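Local coordinates for protein carbon monoxide dehydrogenase (Thermococcus sp. AM4, PDB 6T7J) that probably catalyses the oxidation of carbon monoxide to carbon dioxide at an iron-sulfur cluster C, captured here without its nickel, at residues Y7-A11 with K12-A16; A173-K177 with K178-V182; S526-L529 with I530-A534. All coordinates share one frame; numbering follows the deposited sequence.

Contact 1 (Y7-A11 with K12-A16); sequences YRVPA and KGVSA
Val9 and Val14 meet where the N-terminal tail bends round a turn: the methyl carbon CG1 of Val9 lies 3.8 Å from CG2 of Val14, the two side chains crossing at about a right angle. Both touching methyls stand opposite their own backbone nitrogens (chi1 173° for the CG1 of Val9), which sets each methyl facing the other. The other branch of Val14, CG1, sits between its backbone nitrogen and carbonyl carbon (chi1 71°) and comes 3.1 Å from Ala11 O, so Val14 packs tightly against the backbone as well as against Val9; its CB is 3.6 Å from Pro10 O. The turn is a type I beta turn from Ala11 to Val14, closed by a straight but weak hydrogen bond from Val14 N to Ala11 O, 3.3 Å long with an N-H...O angle of 169°. Its outer side is far looser. Pro10, Lys12 and Gly13 are exposed there, the side chain of Lys12 lies about 6 Å from a bound phosphate ion, probably from the crystallisation liquor, and Gly13 adds no side chain on this side. The inner side faces two helices: Val9 and Val14 rest on Trp36 of helix 35-42, Val14 also reaches Ile24 of helix 20-30, and Ala11 packs on Ala21 and Glu25 of that helix.

Contact 2 (A173-K177 with K178-V182); sequences ALAPK and KRIKV
Pro176 and Arg179 lie side by side and point the same way, the ring carbon CG of Pro176 resting 3.9 Å from Arg179 CG. From there the arginine chain bends at chi2 (-71°) and again at chi3, which swings the guanidinium alongside the next part of the helix, with Val182 CB 3.9 Å above its plane near the rim. The far end of Arg179 is buried and well tied: it makes a salt bridge to Asp542 and a hydrogen bond to Ile600 O. Ile180 turns its CB back towards residues 173-177. Its CG1 comes 3.1 Å from Pro176 O, and its CD1 reaches Ala175 CB at the looser distance of 4.5 Å. Pro176 occupies the N-cap position of helix 177-186, and its carbonyl accepts the first helical bond, from Ile180 N. That bond spans 3.0 Å from Ile180 N to Pro176 O with the donor in the carbonyl plane, and Lys181 N follows to Lys177 O at 2.9 Å, with the donor tilted 29° from the plane of the Lys177 carbonyl. Lys177, Lys178 and Lys181 are exposed, and the ends of Lys178 and Lys181 lead away from the preceding loop. On the buried side, Ala175 and Pro176 both pack against Trp228 of helix 212-242, while Arg179 also touches Ile543 and Ser544.

Contact 3 (S526-L529 with I530-A534); sequences SRIL and IALGA
Residues 526-529 and 530-534 are successive turns of one alpha helix, joined by four i to i+4 bonds: Ile530 N to Ser526 O, Ala531 N to Arg527 O, Leu532 N to Ile528 O and Gly533 N to Leu529 O. The second is the shortest at 2.8 Å, and the third approaches its acceptor almost head-on, with a C=O...N angle of 175°. The last differs, Gly533 N standing 39° out of the plane of the Leu529 carbonyl. Ile528 and Leu532 lie side by side, pointing the same way one turn apart, with Ile528 CG2 3.8 Å from Leu532 CD1. On another face, Ile530 folds CG1 to 3.5 Å from Ser526 O; this branch is opposite the carbonyl carbon of Ile530 (chi1 -66°). Leu529 packs on Trp228 of helix 212-242, and Ile528 and Leu529 on Phe567 of helix 558-569; the side chain of Ile528 is about 12 Å from the broken cluster. Arg527 is buried, in salt bridges to Asp239 and Asp524. The helix carries its backbone polarity in its own bonds and presents hydrocarbon at Ile528, Leu529, Ile530 and Leu532, while Ser526 OG hydrogen-bonds to Val523 O; the two carboxylates would probably offset the charge of Arg527, with Arg313 also close.

The contacts follow one another along the chain in the order 1, 2, 3. Contact 1 lies at the surface near the N-terminus, its centre about 46 Å from that of contact 2 and about 37 Å from that of contact 3, across the centre of the chain from both. Contacts 2 and 3, by contrast, have centres about 12 Å apart and touch, Leu174 CB standing 4.3 Å from Ile530 CD1, and both pack on helix 212-242, with Trp228 common to them. Helix 525-538 links strands 516-518 and 548-552 of a six-stranded parallel sheet, so the stretch leading into helix 177-186 meets, at Ile530, a helix that joins two strands of the sheet.

Contact 1 (Y7-A11 with K12-A16)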
loop_
_atom_site.group_PDB
_atom_site.type_symbol
_atom_site.label_atom_id
_atom_site.label_comp_id
_atom_site.label_asym_id
_atom_site.label_seq_id
_atom_site.Cartn_x
_atom_site.Cartn_y
_atom_site.Cartn_z
ATOM N N TYR A 7 -15.136 13.995 28.814
ATOM C CA TYR A 7 -14.087 14.917 29.236
ATOM C C TYR A 7 -14.216 16.211 28.448
ATOM O O TYR A 7 -14.286 16.187 27.215
ATOM C CB TYR A 7 -12.687 14.319 29.039
ATOM C CG TYR A 7 -12.544 12.900 29.537
ATOM C CD1 TYR A 7 -11.968 12.628 30.771
ATOM C CD2 TYR A 7 -12.978 11.830 28.769
ATOM C CE1 TYR A 7 -11.838 11.329 31.226
ATOM C CE2 TYR A 7 -12.845 10.533 29.211
ATOM C CZ TYR A 7 -12.284 10.286 30.441
ATOM O OH TYR A 7 -12.162 8.988 30.879
ATOM N N ARG A 8 -14.239 17.332 29.158
ATOM C CA ARG A 8 -14.357 18.636 28.530
ATOM C C ARG A 8 -12.982 19.172 28.154
ATOM O O ARG A 8 -11.977 18.882 28.808
ATOM C CB ARG A 8 -15.077 19.617 29.456
ATOM C CG ARG A 8 -16.472 19.152 29.835
ATOM C CD ARG A 8 -17.305 20.261 30.457
ATOM N NE ARG A 8 -18.728 20.063 30.198
ATOM C CZ ARG A 8 -19.634 21.033 30.219
ATOM N NH1 ARG A 8 -20.907 20.759 29.966
ATOM N NH2 ARG A 8 -19.267 22.277 30.497
ATOM N N VAL A 9 -12.950 19.954 27.084
ATOM C CA VAL A 9 -11.709 20.458 26.502
ATOM C C VAL A 9 -11.463 21.861 27.047
ATOM O O VAL A 9 -12.282 22.758 26.802
ATOM C CB VAL A 9 -11.777 20.471 24.968
ATOM C CG1 VAL A 9 -10.552 21.157 24.382
ATOM C CG2 VAL A 9 -11.913 19.052 24.439
ATOM N N PRO A 10 -10.371 22.095 27.784
ATOM C CA PRO A 10 -10.043 23.466 28.201
ATOM C C PRO A 10 -9.871 24.374 26.995
ATOM O O PRO A 10 -8.823 24.369 26.342
ATOM C CB PRO A 10 -8.732 23.297 28.982
ATOM C CG PRO A 10 -8.179 21.980 28.531
ATOM C CD PRO A 10 -9.366 21.120 28.240
ATOM N N ALA A 11 -10.905 25.163 26.696
ATOM C CA ALA A 11 -11.000 25.841 25.410
ATOM C C ALA A 11 -10.163 27.110 25.321
ATOM O O ALA A 11 -9.791 27.506 24.212
ATOM C CB ALA A 11 -12.461 26.173 25.103
ATOM N N LYS A 12 -9.857 27.763 26.442
ATOM C CA LYS A 12 -9.161 29.043 26.354
ATOM C C LYS A 12 -7.722 28.897 25.872
ATOM O O LYS A 12 -7.155 29.867 25.359
ATOM C CB LYS A 12 -9.193 29.764 27.702
ATOM C CG LYS A 12 -9.507 31.250 27.584
ATOM C CD LYS A 12 -10.698 31.489 26.665
ATOM C CE LYS A 12 -10.785 32.943 26.226
ATOM N NZ LYS A 12 -11.831 33.145 25.183
ATOM N N GLY A 13 -7.125 27.717 26.014
ATOM C CA GLY A 13 -5.774 27.502 25.533
ATOM C C GLY A 13 -5.681 26.408 24.491
ATOM O O GLY A 13 -4.597 25.876 24.232
ATOM N N VAL A 14 -6.816 26.070 23.876
ATOM C CA VAL A 14 -6.841 24.956 22.934
ATOM C C VAL A 14 -6.268 25.352 21.576
ATOM O O VAL A 14 -5.709 24.505 20.870
ATOM C CB VAL A 14 -8.274 24.409 22.795
ATOM C CG1 VAL A 14 -9.157 25.393 22.044
ATOM C CG2 VAL A 14 -8.267 23.063 22.091
ATOM N N SER A 15 -6.374 26.622 21.187
ATOM C CA SER A 15 -6.054 27.012 19.824
ATOM C C SER A 15 -5.435 28.402 19.807
ATOM O O SER A 15 -5.490 29.147 20.788
ATOM C CB SER A 15 -7.299 26.973 18.933
ATOM O OG SER A 15 -7.125 27.778 17.781
ATOM N N ALA A 16 -4.850 28.743 18.659
ATOM C CA ALA A 16 -4.216 30.034 18.444
ATOM C C ALA A 16 -4.969 30.909 17.452
ATOM O O ALA A 16 -4.536 32.035 17.187
ATOM C CB ALA A 16 -2.774 29.842 17.966
#

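Contact 2 (A173-K177 with K178-V182)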
loop_
_atom_site.group_PDB
_atom_site.type_symbol
_atom_site.label_atom_id
_atom_site.label_comp_id
_atom_site.label_asym_id
_atom_site.label_seq_id
_atom_site.Cartn_x
_atom_site.Cartn_y
_atom_site.Cartn_z
ATOM N N ALA A 173 12.851 15.396 -15.229
ATOM C CA ALA A 173 13.485 16.431 -16.038
ATOM C C ALA A 173 13.347 17.816 -15.415
ATOM O O ALA A 173 14.071 18.735 -15.811
ATOM C CB ALA A 173 12.897 16.427 -17.451
ATOM N N LEU A 174 12.437 17.989 -14.455
ATOM C CA LEU A 174 12.312 19.260 -13.752
ATOM C C LEU A 174 13.293 19.400 -12.595
ATOM O O LEU A 174 13.431 20.502 -12.054
ATOM C CB LEU A 174 10.882 19.434 -13.231
ATOM C CG LEU A 174 9.804 19.703 -14.283
ATOM C CD1 LEU A 174 8.464 19.148 -13.831
ATOM C CD2 LEU A 174 9.695 21.189 -14.567
ATOM N N ALA A 175 13.973 18.324 -12.204
ATOM C CA ALA A 175 14.910 18.363 -11.089
ATOM C C ALA A 175 16.322 18.665 -11.586
ATOM O O ALA A 175 16.713 18.200 -12.661
ATOM C CB ALA A 175 14.907 17.036 -10.336
ATOM N N PRO A 176 17.097 19.439 -10.823
ATOM C CA PRO A 176 18.454 19.787 -11.261
ATOM C C PRO A 176 19.345 18.558 -11.383
ATOM O O PRO A 176 19.133 17.542 -10.719
ATOM C CB PRO A 176 18.955 20.733 -10.163
ATOM C CG PRO A 176 18.069 20.467 -8.984
ATOM C CD PRO A 176 16.739 20.089 -9.550
ATOM N N LYS A 177 20.363 18.673 -12.243
ATOM C CA LYS A 177 21.257 17.549 -12.504
ATOM C C LYS A 177 22.000 17.107 -11.250
ATOM O O LYS A 177 22.398 15.941 -11.145
ATOM C CB LYS A 177 22.257 17.912 -13.600
ATOM C CG LYS A 177 21.652 18.631 -14.794
ATOM C CD LYS A 177 22.715 18.944 -15.837
ATOM C CE LYS A 177 22.599 20.375 -16.340
ATOM N NZ LYS A 177 23.817 20.799 -17.089
ATOM N N LYS A 178 22.205 18.017 -10.296
ATOM C CA LYS A 178 22.893 17.646 -9.063
ATOM C C LYS A 178 22.040 16.701 -8.226
ATOM O O LYS A 178 22.533 15.689 -7.715
ATOM C CB LYS A 178 23.262 18.903 -8.274
ATOM C CG LYS A 178 24.151 19.874 -9.041
ATOM C CD LYS A 178 24.798 20.884 -8.107
ATOM C CE LYS A 178 25.468 22.011 -8.883
ATOM N NZ LYS A 178 26.527 21.507 -9.797
ATOM N N ARG A 179 20.750 17.015 -8.075
ATOM C CA ARG A 179 19.837 16.090 -7.412
ATOM C C ARG A 179 19.758 14.767 -8.168
ATOM O O ARG A 179 19.675 13.696 -7.560
ATOM C CB ARG A 179 18.449 16.722 -7.290
ATOM C CG ARG A 179 18.334 17.779 -6.204
ATOM C CD ARG A 179 18.383 17.151 -4.825
ATOM N NE ARG A 179 19.725 17.194 -4.253
ATOM C CZ ARG A 179 20.121 16.446 -3.229
ATOM N NH1 ARG A 179 19.277 15.593 -2.665
ATOM N NH2 ARG A 179 21.360 16.547 -2.770
ATOM N N ILE A 180 19.779 14.845 -9.502
ATOM C CA ILE A 180 19.777 13.655 -10.359
ATOM C C ILE A 180 20.945 12.752 -10.020
ATOM O O ILE A 180 20.794 11.532 -9.835
ATOM C CB ILE A 180 19.829 14.089 -11.838
ATOM C CG1 ILE A 180 18.607 14.926 -12.207
ATOM C CG2 ILE A 180 19.997 12.887 -12.754
ATOM C CD1 ILE A 180 17.425 14.118 -12.638
ATOM N N LYS A 181 22.147 13.326 -9.949
ATOM C CA LYS A 181 23.347 12.557 -9.677
ATOM C C LYS A 181 23.351 12.020 -8.250
ATOM O O LYS A 181 23.793 10.890 -8.005
ATOM C CB LYS A 181 24.577 13.425 -9.937
ATOM C CG LYS A 181 25.898 12.699 -9.803
ATOM C CD LYS A 181 25.994 11.545 -10.788
ATOM C CE LYS A 181 26.489 10.277 -10.107
ATOM N NZ LYS A 181 27.883 10.421 -9.597
ATOM N N VAL A 182 22.854 12.818 -7.299
ATOM C CA VAL A 182 22.746 12.362 -5.913
ATOM C C VAL A 182 21.847 11.136 -5.827
ATOM O O VAL A 182 22.224 10.100 -5.259
ATOM C CB VAL A 182 22.224 13.502 -5.019
ATOM C CG1 VAL A 182 21.697 12.949 -3.705
ATOM C CG2 VAL A 182 23.315 14.530 -4.775
#

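Contact 3 (S526-L529 with I530-A534)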
loop_
_atom_site.group_PDB
_atom_site.type_symbol
_atom_site.label_atom_id
_atom_site.label_comp_id
_atom_site.label_asym_id
_atom_site.label_seq_id
_atom_site.Cartn_x
_atom_site.Cartn_y
_atom_site.Cartn_z
ATOM N N SER A 526 5.116 20.958 -4.409
ATOM C CA SER A 526 5.956 20.822 -5.595
ATOM C C SER A 526 6.496 22.177 -6.038
ATOM O O SER A 526 7.655 22.285 -6.456
ATOM C CB SER A 526 5.171 20.153 -6.728
ATOM O OG SER A 526 3.966 20.847 -7.008
ATOM N N ARG A 527 5.673 23.227 -5.925
ATOM C CA ARG A 527 6.133 24.583 -6.223
ATOM C C ARG A 527 7.402 24.910 -5.448
ATOM O O ARG A 527 8.380 25.415 -6.014
ATOM C CB ARG A 527 5.040 25.599 -5.891
ATOM C CG ARG A 527 3.772 25.475 -6.711
ATOM C CD ARG A 527 2.991 26.779 -6.675
ATOM N NE ARG A 527 1.556 26.577 -6.849
ATOM C CZ ARG A 527 0.942 26.571 -8.028
ATOM N NH1 ARG A 527 1.641 26.756 -9.141
ATOM N NH2 ARG A 527 -0.368 26.378 -8.092
ATOM N N ILE A 528 7.398 24.625 -4.143
ATOM C CA ILE A 528 8.588 24.827 -3.321
ATOM C C ILE A 528 9.787 24.140 -3.961
ATOM O O ILE A 528 10.844 24.753 -4.164
ATOM C CB ILE A 528 8.338 24.322 -1.887
ATOM C CG1 ILE A 528 7.474 25.323 -1.116
ATOM C CG2 ILE A 528 9.649 24.075 -1.164
ATOM C CD1 ILE A 528 7.022 24.830 0.242
ATOM N N LEU A 529 9.618 22.869 -4.342
ATOM C CA LEU A 529 10.716 22.128 -4.955
ATOM C C LEU A 529 11.198 22.798 -6.234
ATOM O O LEU A 529 12.393 22.747 -6.548
ATOM C CB LEU A 529 10.290 20.688 -5.242
ATOM C CG LEU A 529 10.139 19.773 -4.026
ATOM C CD1 LEU A 529 9.979 18.325 -4.466
ATOM C CD2 LEU A 529 11.323 19.925 -3.084
ATOM N N ILE A 530 10.292 23.430 -6.982
ATOM C CA ILE A 530 10.716 24.184 -8.154
ATOM C C ILE A 530 11.527 25.400 -7.729
ATOM O O ILE A 530 12.634 25.633 -8.231
ATOM C CB ILE A 530 9.501 24.581 -9.013
ATOM C CG1 ILE A 530 8.846 23.334 -9.606
ATOM C CG2 ILE A 530 9.925 25.521 -10.132
ATOM C CD1 ILE A 530 9.778 22.525 -10.488
ATOM N N ALA A 531 11.007 26.166 -6.763
ATOM C CA ALA A 531 11.666 27.396 -6.335
ATOM C C ALA A 531 13.110 27.128 -5.930
ATOM O O ALA A 531 14.051 27.658 -6.536
ATOM C CB ALA A 531 10.887 28.032 -5.183
ATOM N N LEU A 532 13.298 26.282 -4.912
ATOM C CA LEU A 532 14.639 25.859 -4.525
ATOM C C LEU A 532 15.425 25.371 -5.735
ATOM O O LEU A 532 16.565 25.796 -5.964
ATOM C CB LEU A 532 14.552 24.768 -3.459
ATOM C CG LEU A 532 13.788 25.141 -2.187
ATOM C CD1 LEU A 532 13.472 23.905 -1.358
ATOM C CD2 LEU A 532 14.578 26.157 -1.371
ATOM N N GLY A 533 14.805 24.510 -6.550
ATOM C CA GLY A 533 15.493 23.992 -7.721
ATOM C C GLY A 533 15.983 25.096 -8.635
ATOM O O GLY A 533 17.090 25.022 -9.174
ATOM N N ALA A 534 15.175 26.145 -8.803
ATOM C CA ALA A 534 15.627 27.301 -9.567
ATOM C C ALA A 534 16.800 27.977 -8.869
ATOM O O ALA A 534 17.858 28.191 -9.474
ATOM C CB ALA A 534 14.473 28.281 -9.773
#